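LEOA (Escherichia coli, PDB 4AUR) is a bacterial dynamin of enterotoxigenic E. coli that probably binds and hydrolyses GTP, joining a GTPase domain to a long helical stalk. Local coordinates at residues T235-F238 with E242-E245; E2-F7 with A72-V77; S171-I176 with N251-A256; E181-T186 with D192-I197; E105-P110 with R133-A138. All coordinates share one frame; numbering follows the deposited sequence.

Interaction 1: residues T235-F238 with E242-E245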
# COMPACT_ATOMS: atom_id res chain seq x y z
N THR A 235 37.37 -49.56 9.69
CA THR A 235 38.67 -49.64 9.02
C THR A 235 38.59 -50.54 7.78
O THR A 235 39.17 -50.22 6.73
CB THR A 235 39.74 -50.21 9.96
OG1 THR A 235 39.72 -49.48 11.20
CG2 THR A 235 41.12 -50.12 9.32
N TYR A 236 37.85 -51.63 7.91
CA TYR A 236 37.59 -52.53 6.79
C TYR A 236 36.56 -51.96 5.80
O TYR A 236 36.82 -51.93 4.60
CB TYR A 236 37.14 -53.90 7.30
CG TYR A 236 36.39 -54.77 6.30
CD1 TYR A 236 37.03 -55.30 5.17
CD2 TYR A 236 35.06 -55.09 6.50
CE1 TYR A 236 36.34 -56.11 4.27
CE2 TYR A 236 34.36 -55.89 5.61
CZ TYR A 236 35.01 -56.40 4.50
OH TYR A 236 34.29 -57.19 3.64
N TRP A 237 35.41 -51.51 6.30
CA TRP A 237 34.32 -51.08 5.41
C TRP A 237 34.64 -49.81 4.57
O TRP A 237 34.10 -49.63 3.46
CB TRP A 237 33.02 -50.88 6.18
CG TRP A 237 32.26 -52.16 6.52
CD1 TRP A 237 32.07 -52.70 7.75
CD2 TRP A 237 31.57 -53.03 5.60
NE1 TRP A 237 31.31 -53.84 7.67
CE2 TRP A 237 30.99 -54.07 6.37
CE3 TRP A 237 31.39 -53.05 4.21
CZ2 TRP A 237 30.25 -55.11 5.79
CZ3 TRP A 237 30.66 -54.08 3.64
CH2 TRP A 237 30.10 -55.10 4.43
N PHE A 238 35.53 -48.96 5.07
CA PHE A 238 35.97 -47.81 4.27
C PHE A 238 36.78 -48.25 3.05
O PHE A 238 36.81 -47.54 2.04
CB PHE A 238 36.76 -46.80 5.10
CG PHE A 238 35.95 -46.12 6.17
CD1 PHE A 238 34.57 -45.97 6.06
CD2 PHE A 238 36.57 -45.60 7.30
CE1 PHE A 238 33.84 -45.35 7.05
CE2 PHE A 238 35.84 -44.97 8.29
CZ PHE A 238 34.47 -44.85 8.17
N GLU A 242 31.75 -47.99 -1.60
CA GLU A 242 30.48 -47.97 -2.34
C GLU A 242 29.67 -49.22 -2.07
O GLU A 242 28.47 -49.27 -2.36
CB GLU A 242 30.75 -47.80 -3.84
CG GLU A 242 29.59 -47.20 -4.62
CD GLU A 242 29.31 -45.75 -4.27
OE1 GLU A 242 30.26 -44.93 -4.21
OE2 GLU A 242 28.12 -45.44 -4.06
N HIS A 243 30.31 -50.24 -1.52
CA HIS A 243 29.57 -51.42 -1.08
C HIS A 243 28.95 -51.13 0.29
O HIS A 243 27.80 -51.46 0.54
CB HIS A 243 30.49 -52.64 -1.01
CG HIS A 243 29.74 -53.94 -1.03
ND1 HIS A 243 29.86 -54.88 -0.03
CD2 HIS A 243 28.83 -54.43 -1.91
CE1 HIS A 243 29.07 -55.91 -0.30
NE2 HIS A 243 28.44 -55.66 -1.44
N TYR A 244 29.74 -50.50 1.14
CA TYR A 244 29.32 -50.12 2.48
C TYR A 244 28.10 -49.20 2.54
O TYR A 244 27.21 -49.41 3.36
CB TYR A 244 30.50 -49.44 3.16
CG TYR A 244 30.17 -48.67 4.39
CD1 TYR A 244 30.06 -49.31 5.61
CD2 TYR A 244 30.01 -47.30 4.35
CE1 TYR A 244 29.79 -48.60 6.76
CE2 TYR A 244 29.73 -46.58 5.50
CZ TYR A 244 29.62 -47.24 6.70
OH TYR A 244 29.35 -46.53 7.84
N GLU A 245 28.07 -48.20 1.67
CA GLU A 245 26.98 -47.21 1.63
C GLU A 245 25.62 -47.81 1.30
O GLU A 245 24.59 -47.38 1.83
CB GLU A 245 27.29 -46.09 0.63
CG GLU A 245 28.32 -45.11 1.15
CD GLU A 245 28.68 -44.04 0.14
OE1 GLU A 245 27.94 -43.88 -0.86
OE2 GLU A 245 29.71 -43.37 0.34
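Trp237 and Tyr244 carry the apolar part of this contact, and both are buried. The closest approach is between Trp237 CB and Tyr244 CD1, 3.4 Å apart, and the phenol ring also runs past the start of the indole, with Tyr244 CD1 3.7 Å from Trp237 CG. From Tyr244 the methylene carbon CB leans on the six-membered part of the indole, 3.9 Å from Trp237 CE3. The phenol is directed there by CG standing anti to the backbone N (chi1 165°), which swings the ring toward the preceding helix.

As an aromatic pair the two rings are oblique: the five-membered ring of Trp237 and the ring of Tyr244 have centroids 5.6 Å apart and planes at 43°. His243 comes in at the indole edge, near its plane, with His243 ND1 3.8 Å from Trp237 CZ3. One indole face is covered from within its own helix, where Tyr236 CE2 lies 3.9 Å above the plane of the Trp237 ring.

The pair joins two short successive helices, 234-237 and 241-248, separated by a short link. They form part of the connection from strand 221-224, the edge of the GTPase sheet, to helix 250-273.

The polar ends of both rings are satisfied outside the two segments. Trp237 NE1 donates to Pro229 O, and Tyr244 OH is hydrogen-bonded to Ser227 O. Both acceptors sit in the loop after strand 221-224, where GTPases of this fold usually carry the G5 element beside the guanine base.

Interaction 2: residues E2-F7 with A72-V77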
# COMPACT_ATOMS: atom_id res chain seq x y z
N GLU A 2 28.02 -32.05 0.91
CA GLU A 2 28.35 -32.75 2.16
C GLU A 2 28.29 -31.76 3.32
O GLU A 2 27.92 -30.61 3.13
CB GLU A 2 29.70 -33.48 2.03
CG GLU A 2 30.91 -32.61 1.70
CD GLU A 2 31.68 -32.18 2.93
OE1 GLU A 2 32.08 -33.06 3.73
OE2 GLU A 2 31.91 -30.97 3.09
N GLN A 3 28.64 -32.20 4.53
CA GLN A 3 28.20 -31.50 5.75
C GLN A 3 28.92 -30.20 6.05
O GLN A 3 28.30 -29.27 6.52
CB GLN A 3 28.27 -32.42 6.99
CG GLN A 3 29.64 -33.02 7.31
CD GLN A 3 29.84 -34.41 6.75
OE1 GLN A 3 29.60 -34.66 5.57
NE2 GLN A 3 30.25 -35.32 7.60
N PHE A 4 30.21 -30.12 5.77
CA PHE A 4 30.99 -28.94 6.09
C PHE A 4 30.85 -27.87 5.04
O PHE A 4 31.00 -26.70 5.35
CB PHE A 4 32.47 -29.29 6.28
CG PHE A 4 32.71 -30.29 7.35
CD1 PHE A 4 32.90 -29.88 8.65
CD2 PHE A 4 32.73 -31.64 7.06
CE1 PHE A 4 33.10 -30.80 9.65
CE2 PHE A 4 32.93 -32.57 8.06
CZ PHE A 4 33.12 -32.15 9.36
N LYS A 5 30.56 -28.26 3.80
CA LYS A 5 30.31 -27.29 2.74
C LYS A 5 28.92 -26.67 2.91
O LYS A 5 28.72 -25.52 2.56
CB LYS A 5 30.43 -27.94 1.36
CG LYS A 5 30.47 -26.94 0.19
CD LYS A 5 30.18 -27.63 -1.14
CE LYS A 5 29.65 -26.66 -2.19
NZ LYS A 5 29.20 -27.34 -3.45
N GLN A 6 27.98 -27.45 3.44
CA GLN A 6 26.62 -27.00 3.65
C GLN A 6 26.63 -26.02 4.77
O GLN A 6 25.94 -25.02 4.73
CB GLN A 6 25.71 -28.15 4.00
CG GLN A 6 24.24 -27.78 4.10
CD GLN A 6 23.60 -27.51 2.75
OE1 GLN A 6 23.25 -26.37 2.43
NE2 GLN A 6 23.44 -28.55 1.94
N PHE A 7 27.42 -26.31 5.79
CA PHE A 7 27.48 -25.44 6.92
C PHE A 7 28.10 -24.16 6.44
O PHE A 7 27.47 -23.12 6.45
CB PHE A 7 28.30 -26.05 8.05
CG PHE A 7 28.55 -25.12 9.18
CD1 PHE A 7 27.63 -25.01 10.20
CD2 PHE A 7 29.69 -24.35 9.22
CE1 PHE A 7 27.86 -24.15 11.25
CE2 PHE A 7 29.93 -23.49 10.27
CZ PHE A 7 29.01 -23.38 11.29
N ALA A 72 31.49 -42.95 11.21
CA ALA A 72 30.94 -43.35 9.92
C ALA A 72 30.55 -42.16 9.10
O ALA A 72 30.83 -42.10 7.91
CB ALA A 72 29.71 -44.23 10.10
N TRP A 73 29.89 -41.20 9.75
CA TRP A 73 29.25 -40.08 9.09
C TRP A 73 30.27 -39.07 8.62
O TRP A 73 30.19 -38.58 7.50
CB TRP A 73 28.29 -39.42 10.06
CG TRP A 73 27.73 -38.11 9.60
CD1 TRP A 73 26.85 -37.90 8.59
CD2 TRP A 73 27.98 -36.86 10.19
NE1 TRP A 73 26.55 -36.58 8.49
CE2 TRP A 73 27.22 -35.91 9.47
CE3 TRP A 73 28.75 -36.43 11.26
CZ2 TRP A 73 27.24 -34.56 9.78
CZ3 TRP A 73 28.77 -35.08 11.56
CH2 TRP A 73 28.03 -34.16 10.82
N LEU A 74 31.21 -38.77 9.51
CA LEU A 74 32.33 -37.88 9.20
C LEU A 74 33.14 -38.38 8.01
O LEU A 74 33.57 -37.60 7.15
CB LEU A 74 33.26 -37.79 10.40
CG LEU A 74 32.62 -37.06 11.56
CD1 LEU A 74 33.35 -37.37 12.84
CD2 LEU A 74 32.60 -35.56 11.34
N GLY A 75 33.37 -39.70 8.01
CA GLY A 75 34.12 -40.38 6.98
C GLY A 75 35.37 -41.10 7.48
O GLY A 75 35.85 -42.00 6.81
N LYS A 76 35.88 -40.72 8.65
CA LYS A 76 37.16 -41.24 9.13
C LYS A 76 37.04 -41.98 10.45
O LYS A 76 36.31 -41.56 11.34
CB LYS A 76 38.17 -40.11 9.27
CG LYS A 76 38.68 -39.56 7.94
CD LYS A 76 40.20 -39.49 7.90
CE LYS A 76 40.76 -38.36 8.76
NZ LYS A 76 40.56 -37.03 8.11
N VAL A 77 37.77 -43.09 10.58
CA VAL A 77 37.87 -43.81 11.84
C VAL A 77 38.37 -42.85 12.89
O VAL A 77 39.15 -41.96 12.58
CB VAL A 77 38.84 -45.01 11.73
CG1 VAL A 77 39.28 -45.53 13.11
CG2 VAL A 77 38.21 -46.14 10.94
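Gln3 lays its side-chain amide over the indole of Trp73, the two side chains arriving from opposite directions. The amide and ring planes are only 25° apart, so the flat groups lie nearly face on face, and Gln3 NE2 sits 3.6 Å above the indole plane. The aliphatic part follows the same face, with Gln3 CB 3.7 Å from Trp73 CZ2. Gln3 gets there with CG between the backbone N and the carbonyl carbon (chi1 58°) and a second bend at chi2, which fold the chain across the ring.

One N-H of that amide has a polar partner as well. Gln3 NE2 donates to Trp73 O over 3.3 Å, with an N-H...O angle of 153°; the donor stands above the carbonyl plane, while the oxygen lies close to the plane of the amide. Bond and ring together probably restrain the amide's rotation. Beside it, Leu74 CD2 meets the edge of the Phe4 ring, 4.0 Å from Phe4 CZ.

Behind Gln3, Glu2 caps the helix: its OE2 accepts from Lys5 N at 3.1 Å and, weakly, from Phe4 N. Trp73 in turn meets Phe142 of the sheet edge-to-face. The arrangement docks the start of the N-terminal helix 3-30 on the C-terminal end of helix 66-74, the helix that follows the probable P-loop (Walker A) in the strand-loop-helix unit of P-loop NTPases.

Interaction 3: residues S171-I176 with N251-A256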
# COMPACT_ATOMS: atom_id res chain seq x y z
N SER A 171 15.91 -30.12 15.05
CA SER A 171 17.33 -30.31 14.77
C SER A 171 17.92 -31.61 15.32
O SER A 171 19.14 -31.77 15.39
CB SER A 171 18.12 -29.09 15.25
OG SER A 171 18.21 -28.97 16.65
N THR A 172 17.05 -32.55 15.70
CA THR A 172 17.48 -33.84 16.22
C THR A 172 17.10 -34.99 15.29
O THR A 172 15.94 -35.11 14.90
CB THR A 172 16.80 -34.09 17.54
OG1 THR A 172 17.29 -33.14 18.48
CG2 THR A 172 17.09 -35.48 18.04
N ILE A 173 18.09 -35.81 14.95
CA ILE A 173 17.85 -37.07 14.24
C ILE A 173 18.03 -38.24 15.19
O ILE A 173 19.13 -38.46 15.73
CB ILE A 173 18.85 -37.31 13.10
CG1 ILE A 173 18.74 -36.25 12.03
CG2 ILE A 173 18.57 -38.64 12.45
CD1 ILE A 173 20.03 -36.02 11.28
N PHE A 174 16.95 -38.99 15.39
CA PHE A 174 17.06 -40.27 16.07
C PHE A 174 17.54 -41.31 15.08
O PHE A 174 16.99 -41.45 13.97
CB PHE A 174 15.75 -40.68 16.68
CG PHE A 174 15.37 -39.80 17.80
CD1 PHE A 174 15.80 -40.08 19.07
CD2 PHE A 174 14.63 -38.66 17.59
CE1 PHE A 174 15.49 -39.25 20.11
CE2 PHE A 174 14.30 -37.82 18.62
CZ PHE A 174 14.74 -38.12 19.89
N VAL A 175 18.59 -42.01 15.48
CA VAL A 175 19.34 -42.83 14.57
C VAL A 175 19.24 -44.24 15.07
O VAL A 175 19.90 -44.61 16.05
CB VAL A 175 20.80 -42.37 14.54
CG1 VAL A 175 21.66 -43.34 13.75
CG2 VAL A 175 20.85 -40.99 13.93
N ILE A 176 18.38 -45.02 14.42
CA ILE A 176 18.18 -46.40 14.82
C ILE A 176 19.29 -47.17 14.17
O ILE A 176 19.30 -47.33 12.95
CB ILE A 176 16.82 -46.97 14.47
CG1 ILE A 176 15.71 -46.11 15.07
CG2 ILE A 176 16.73 -48.35 15.05
CD1 ILE A 176 14.31 -46.44 14.56
N ASN A 251 23.94 -43.11 3.87
CA ASN A 251 23.54 -41.98 3.06
C ASN A 251 22.19 -41.38 3.51
O ASN A 251 22.00 -40.16 3.48
CB ASN A 251 23.51 -42.37 1.57
CG ASN A 251 24.89 -42.23 0.89
OD1 ASN A 251 25.93 -42.08 1.55
ND2 ASN A 251 24.88 -42.28 -0.43
N ASP A 252 21.27 -42.23 3.96
CA ASP A 252 20.01 -41.76 4.53
C ASP A 252 20.27 -40.79 5.70
O ASP A 252 19.56 -39.80 5.86
CB ASP A 252 19.12 -42.93 4.97
CG ASP A 252 18.69 -43.84 3.80
OD1 ASP A 252 18.54 -43.35 2.67
OD2 ASP A 252 18.51 -45.06 4.01
N LEU A 253 21.32 -41.04 6.48
CA LEU A 253 21.68 -40.18 7.60
C LEU A 253 22.41 -38.91 7.20
O LEU A 253 22.14 -37.84 7.75
CB LEU A 253 22.58 -40.92 8.55
CG LEU A 253 23.07 -40.16 9.78
CD1 LEU A 253 21.87 -39.79 10.65
CD2 LEU A 253 24.09 -41.00 10.54
N LYS A 254 23.37 -39.01 6.29
CA LYS A 254 24.05 -37.81 5.80
C LYS A 254 23.03 -36.87 5.17
O LYS A 254 23.11 -35.67 5.37
CB LYS A 254 25.12 -38.15 4.76
CG LYS A 254 26.37 -38.81 5.35
CD LYS A 254 27.19 -39.49 4.27
CE LYS A 254 28.61 -39.81 4.72
NZ LYS A 254 29.33 -40.63 3.69
N ASN A 255 22.06 -37.42 4.44
CA ASN A 255 21.07 -36.61 3.72
C ASN A 255 20.10 -35.87 4.65
O ASN A 255 19.79 -34.68 4.46
CB ASN A 255 20.27 -37.47 2.72
CG ASN A 255 21.10 -37.89 1.50
OD1 ASN A 255 20.77 -38.87 0.83
ND2 ASN A 255 22.17 -37.16 1.21
N ALA A 256 19.64 -36.59 5.67
CA ALA A 256 18.76 -36.01 6.68
C ALA A 256 19.50 -34.89 7.39
O ALA A 256 18.93 -33.84 7.67
CB ALA A 256 18.32 -37.06 7.68
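Leu253 CD1 rests across two branched residues of the neighbouring strand, lying 3.6 Å from Val175 CG2 and 3.9 Å from Ile173 CG2. This is helix-on-sheet packing in an alpha/beta P-loop GTPase fold. The segment axes of strand 172-176 and helix 251-256 run almost antiparallel, at 172°, with a closest approach of 10.2 Å.

The first shell is wholly apolar. Ile173 and Val175, two residues apart, both point toward the helix, as alternation along a strand requires, while Leu253 and Ala256 present the matching side of the helix. Leu253 leaves its backbone with CG anti to N (chi1 179°), which carries the branch across to the strand; it crosses Val175 at about a right angle and Ile173 more obliquely.

Neighbours close around this core. Val69 of helix 66-74 touches both Val175 and Leu253, and Val223 of the adjoining strand touches both Leu253 and Ala256. The strand itself is held in the sheet by backbone hydrogen bonds of Ile173 with Ile141 and Tyr143, and of Phe174 with Asn221 and Val223. Phe174 points away, to the other face of the sheet, where its ring meets that of Tyr143. Further along helix 250-273, Ala257 and Ile260 also lie against Ile173, whose outermost carbon, CD1, comes to 4.1 Å from Ala256 CB.

Interaction 4: residues E181-T186 with D192-I197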
# COMPACT_ATOMS: atom_id res chain seq x y z
N GLU A 181 21.12 -56.61 12.85
CA GLU A 181 20.57 -57.64 13.74
C GLU A 181 19.07 -57.52 13.92
O GLU A 181 18.53 -57.92 14.94
CB GLU A 181 21.32 -57.74 15.08
CG GLU A 181 21.48 -56.45 15.88
CD GLU A 181 22.93 -56.25 16.32
OE1 GLU A 181 23.83 -56.40 15.47
OE2 GLU A 181 23.17 -55.96 17.52
N VAL A 182 18.39 -56.99 12.92
CA VAL A 182 16.93 -57.09 12.83
C VAL A 182 16.45 -57.53 11.44
O VAL A 182 15.29 -57.89 11.27
CB VAL A 182 16.29 -55.75 13.28
CG1 VAL A 182 14.81 -55.68 12.92
CG2 VAL A 182 16.46 -55.56 14.78
N THR A 183 17.35 -57.56 10.45
CA THR A 183 16.94 -57.76 9.06
C THR A 183 18.14 -58.10 8.17
O THR A 183 19.28 -58.00 8.60
CB THR A 183 16.17 -56.52 8.54
OG1 THR A 183 14.85 -56.90 8.15
CG2 THR A 183 16.84 -55.86 7.34
N SER A 184 17.85 -58.52 6.94
CA SER A 184 18.87 -58.69 5.91
C SER A 184 19.21 -57.32 5.30
O SER A 184 18.32 -56.60 4.86
CB SER A 184 18.37 -59.66 4.81
OG SER A 184 19.31 -59.84 3.74
N LEU A 185 20.49 -56.98 5.28
CA LEU A 185 20.93 -55.76 4.60
C LEU A 185 20.91 -55.92 3.07
O LEU A 185 21.08 -54.95 2.33
CB LEU A 185 22.33 -55.37 5.07
CG LEU A 185 22.50 -55.27 6.58
CD1 LEU A 185 23.96 -54.99 6.92
CD2 LEU A 185 21.59 -54.20 7.17
N THR A 186 20.71 -57.16 2.61
CA THR A 186 20.66 -57.49 1.19
C THR A 186 19.27 -57.26 0.61
O THR A 186 19.13 -56.67 -0.46
CB THR A 186 21.02 -58.97 0.97
OG1 THR A 186 22.20 -59.28 1.71
CG2 THR A 186 21.23 -59.25 -0.51
N ASP A 192 13.11 -52.12 4.36
CA ASP A 192 12.14 -51.03 4.40
C ASP A 192 10.90 -51.40 5.19
O ASP A 192 10.26 -50.52 5.77
CB ASP A 192 11.72 -50.57 2.99
CG ASP A 192 12.84 -49.87 2.24
OD1 ASP A 192 13.88 -49.55 2.86
OD2 ASP A 192 12.69 -49.65 1.02
N GLU A 193 10.56 -52.69 5.21
CA GLU A 193 9.42 -53.16 6.01
C GLU A 193 9.75 -53.10 7.51
O GLU A 193 8.94 -52.59 8.28
CB GLU A 193 8.97 -54.59 5.63
CG GLU A 193 7.48 -54.84 5.85
CD GLU A 193 7.11 -56.32 6.05
OE1 GLU A 193 7.74 -57.21 5.43
OE2 GLU A 193 6.17 -56.59 6.83
N GLN A 194 10.92 -53.60 7.90
CA GLN A 194 11.32 -53.55 9.31
C GLN A 194 11.71 -52.14 9.72
O GLN A 194 11.50 -51.76 10.87
CB GLN A 194 12.48 -54.50 9.63
CG GLN A 194 12.07 -55.92 10.01
CD GLN A 194 11.34 -56.01 11.35
OE1 GLN A 194 10.28 -55.42 11.51
NE2 GLN A 194 11.90 -56.76 12.29
N ALA A 195 12.29 -51.38 8.80
CA ALA A 195 12.69 -50.00 9.09
C ALA A 195 11.49 -49.12 9.36
O ALA A 195 11.58 -48.19 10.16
CB ALA A 195 13.52 -49.41 7.96
N ALA A 196 10.37 -49.38 8.69
CA ALA A 196 9.17 -48.58 8.91
C ALA A 196 8.48 -48.98 10.19
O ALA A 196 7.88 -48.13 10.84
CB ALA A 196 8.21 -48.70 7.74
N ILE A 197 8.55 -50.25 10.55
CA ILE A 197 7.93 -50.73 11.79
C ILE A 197 8.72 -50.21 12.98
O ILE A 197 8.13 -49.72 13.95
CB ILE A 197 7.81 -52.27 11.82
CG1 ILE A 197 6.82 -52.72 10.75
CG2 ILE A 197 7.31 -52.78 13.17
CD1 ILE A 197 6.55 -54.21 10.71
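Val182 and Gln194 cross at about a right angle, with the methyl Val182 CG1 set against the end of the amide, 3.2 Å from Gln194 NE2. That distance is too short to be read closely at this resolution; the contact is plain packing of a methyl on the amide. The same methyl lies 3.8 Å from Gln194 CD.

Conformation explains how a glutamine on a helix reaches the loop. Its chi1 of -88° sends CG off the helix surface, and a second turn at chi2, -67°, bends the chain so that the amide folds back beside Val182 instead of extending away. On the other partner, Val182 holds CG1 anti to its backbone N, which puts this branch against the amide. Thr183 runs past Gln194 in the opposite sense: Thr183 OG1 lies 3.5 Å from Gln194 CG and 3.7 Å from Gln194 CB, a contact with the aliphatic part of the chain and no polar bond.

The loop connects strand 172-177 with helix 188-209, and follows an Asn-Lys-Met-Asp sequence that matches the G4 motif, NKxD, which reads the guanine base in related GTPases and probably here. It lies back against the helix it leads into, at the protein surface.

Beyond Thr183 the chain makes an ST turn. Ser184, its hydroxyl anti to the backbone N, accepts from Thr186 N at Ser184 OG over 3.2 Å, with an N-H...O angle of 143°. Thr183 also touches Leu190 and Phe191 of helix 188-209, and Leu185 O accepts a hydrogen bond from Arg249 NH1.

Interaction 5: residues E105-P110 with R133-A138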
# COMPACT_ATOMS: atom_id res chain seq x y z
N GLU A 105 32.97 -29.28 16.32
CA GLU A 105 32.92 -29.61 17.72
C GLU A 105 31.96 -30.79 17.91
O GLU A 105 30.93 -30.90 17.23
CB GLU A 105 32.40 -28.41 18.51
CG GLU A 105 33.21 -27.13 18.39
CD GLU A 105 32.52 -25.95 19.07
OE1 GLU A 105 31.27 -25.89 19.06
OE2 GLU A 105 33.21 -25.06 19.62
N ILE A 106 32.27 -31.67 18.83
CA ILE A 106 31.41 -32.81 19.11
C ILE A 106 31.16 -32.74 20.57
O ILE A 106 32.07 -32.89 21.35
CB ILE A 106 32.06 -34.14 18.70
CG1 ILE A 106 32.16 -34.18 17.17
CG2 ILE A 106 31.24 -35.32 19.19
CD1 ILE A 106 33.11 -35.21 16.61
N VAL A 107 29.93 -32.43 20.96
CA VAL A 107 29.60 -32.25 22.37
C VAL A 107 28.85 -33.46 22.85
O VAL A 107 28.15 -34.08 22.07
CB VAL A 107 28.75 -30.99 22.61
CG1 VAL A 107 29.54 -29.76 22.24
CG2 VAL A 107 27.46 -31.02 21.81
N ASP A 108 28.99 -33.81 24.11
CA ASP A 108 28.19 -34.92 24.66
C ASP A 108 28.18 -34.84 26.18
O ASP A 108 28.95 -34.10 26.79
CB ASP A 108 28.76 -36.26 24.14
CG ASP A 108 28.22 -37.49 24.87
OD1 ASP A 108 27.02 -37.79 24.77
OD2 ASP A 108 29.04 -38.17 25.54
N THR A 109 27.28 -35.58 26.78
CA THR A 109 27.16 -35.65 28.21
C THR A 109 27.33 -37.11 28.63
O THR A 109 26.34 -37.80 28.82
CB THR A 109 25.77 -35.17 28.56
OG1 THR A 109 24.83 -35.81 27.68
CG2 THR A 109 25.67 -33.70 28.31
N PRO A 110 28.58 -37.59 28.78
CA PRO A 110 28.80 -39.03 28.99
C PRO A 110 28.19 -39.61 30.27
O PRO A 110 27.79 -40.76 30.28
CB PRO A 110 30.33 -39.15 29.03
CG PRO A 110 30.84 -37.90 28.41
CD PRO A 110 29.85 -36.86 28.84
N ARG A 133 23.29 -24.76 27.38
CA ARG A 133 23.69 -23.82 26.33
C ARG A 133 24.46 -24.51 25.19
O ARG A 133 24.26 -24.20 24.03
CB ARG A 133 24.52 -22.71 26.93
CG ARG A 133 24.79 -21.49 26.04
CD ARG A 133 25.71 -20.48 26.72
NE ARG A 133 25.58 -20.59 28.18
CZ ARG A 133 26.58 -20.52 29.05
NH1 ARG A 133 27.82 -20.28 28.66
NH2 ARG A 133 26.32 -20.67 30.34
N TYR A 134 25.34 -25.44 25.50
CA TYR A 134 26.16 -26.03 24.46
C TYR A 134 25.32 -26.91 23.56
O TYR A 134 25.54 -26.95 22.36
CB TYR A 134 27.37 -26.80 25.04
CG TYR A 134 28.64 -25.99 25.04
CD1 TYR A 134 28.89 -25.03 26.00
CD2 TYR A 134 29.60 -26.17 24.04
CE1 TYR A 134 30.05 -24.29 25.98
CE2 TYR A 134 30.76 -25.42 24.02
CZ TYR A 134 30.98 -24.49 24.99
OH TYR A 134 32.14 -23.76 24.97
N ILE A 135 24.35 -27.61 24.12
CA ILE A 135 23.46 -28.43 23.30
C ILE A 135 22.37 -27.62 22.60
O ILE A 135 22.04 -27.90 21.45
CB ILE A 135 22.92 -29.62 24.09
CG1 ILE A 135 24.07 -30.61 24.30
CG2 ILE A 135 21.84 -30.34 23.30
CD1 ILE A 135 23.87 -31.56 25.45
N SER A 136 21.82 -26.61 23.26
CA SER A 136 20.94 -25.69 22.56
C SER A 136 21.62 -25.17 21.30
O SER A 136 21.07 -25.28 20.20
CB SER A 136 20.55 -24.50 23.44
OG SER A 136 19.47 -24.84 24.27
N GLU A 137 22.83 -24.63 21.47
CA GLU A 137 23.59 -23.97 20.37
C GLU A 137 24.37 -24.96 19.48
O GLU A 137 25.39 -24.60 18.93
CB GLU A 137 24.55 -22.87 20.94
CG GLU A 137 23.81 -21.60 21.39
CD GLU A 137 24.63 -20.67 22.31
OE1 GLU A 137 25.87 -20.83 22.39
OE2 GLU A 137 24.00 -19.76 22.94
N ALA A 138 23.91 -26.19 19.37
CA ALA A 138 24.41 -27.11 18.39
C ALA A 138 23.50 -27.13 17.17
O ALA A 138 22.30 -26.87 17.26
CB ALA A 138 24.50 -28.49 18.98
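Lys168 NZ is gripped by two carbonyls, Ser136 O and Ala138 O, and weakly by Ser171 OG, at the end of the segment whose Tyr134 and Ile135 pack on Val107. Glu137 N still bonds to Arg133 O at 3.0 Å, and at Glu137 itself the backbone leaves helical angles.

Across the contact everything is apolar, and Val107 divides its two methyls between two residues. Val107 CG1 stands 4.0 Å from Tyr134 CD2, the two side chains crossing at about a right angle, with the methyl oblique to the ring. Val107 CG2, placed between the backbone N and the carbonyl carbon (chi1 -64° for CG1), faces Ile135 CG1 at 4.2 Å. Ile135 reaches on along the strand, and its CD1 meets the methyl Thr109 CG2 at 4.0 Å.

Helix 129-136 belongs to a beta-alpha-beta crossover that carries the chain from strand 104-108, past strand 54-60, to the parallel strand 140-146. Strand 104-108 ends in Asp108-Thr109-Pro110, which with the next glycine reads as the DxxG (G3) motif of GTPases. Asp108 points away from the helix, its OD1 in a salt bridge with Lys66 NZ of the probable P-loop.

The contact itself is carbon against carbon, through Val107 and the methyl of Thr109, while Asp108 between them turns its carboxylate to Lys66 and the presumed nucleotide site.

Four of the contacts are buried; interaction 4 lies at the surface and relies on a folded glutamine. Interactions 3 and 5 both pack a helix on the central sheet with purely apolar groups, but on opposite faces: interaction 3 shares its face with interaction 2, whereas Val107 of interaction 5 points the other way. Interaction 2 alone has a hydrogen bond between its segments, and it touches interaction 3 where Trp73 meets Lys254. Interaction 1, the most aromatic, sits about 15 Å from interaction 2, centre to centre, and touches it where Tyr244 meets Ala72 and Phe238 meets Gly75 and Val77; its helix 241-248 is followed at once in the chain by helix 250-273 of interaction 3.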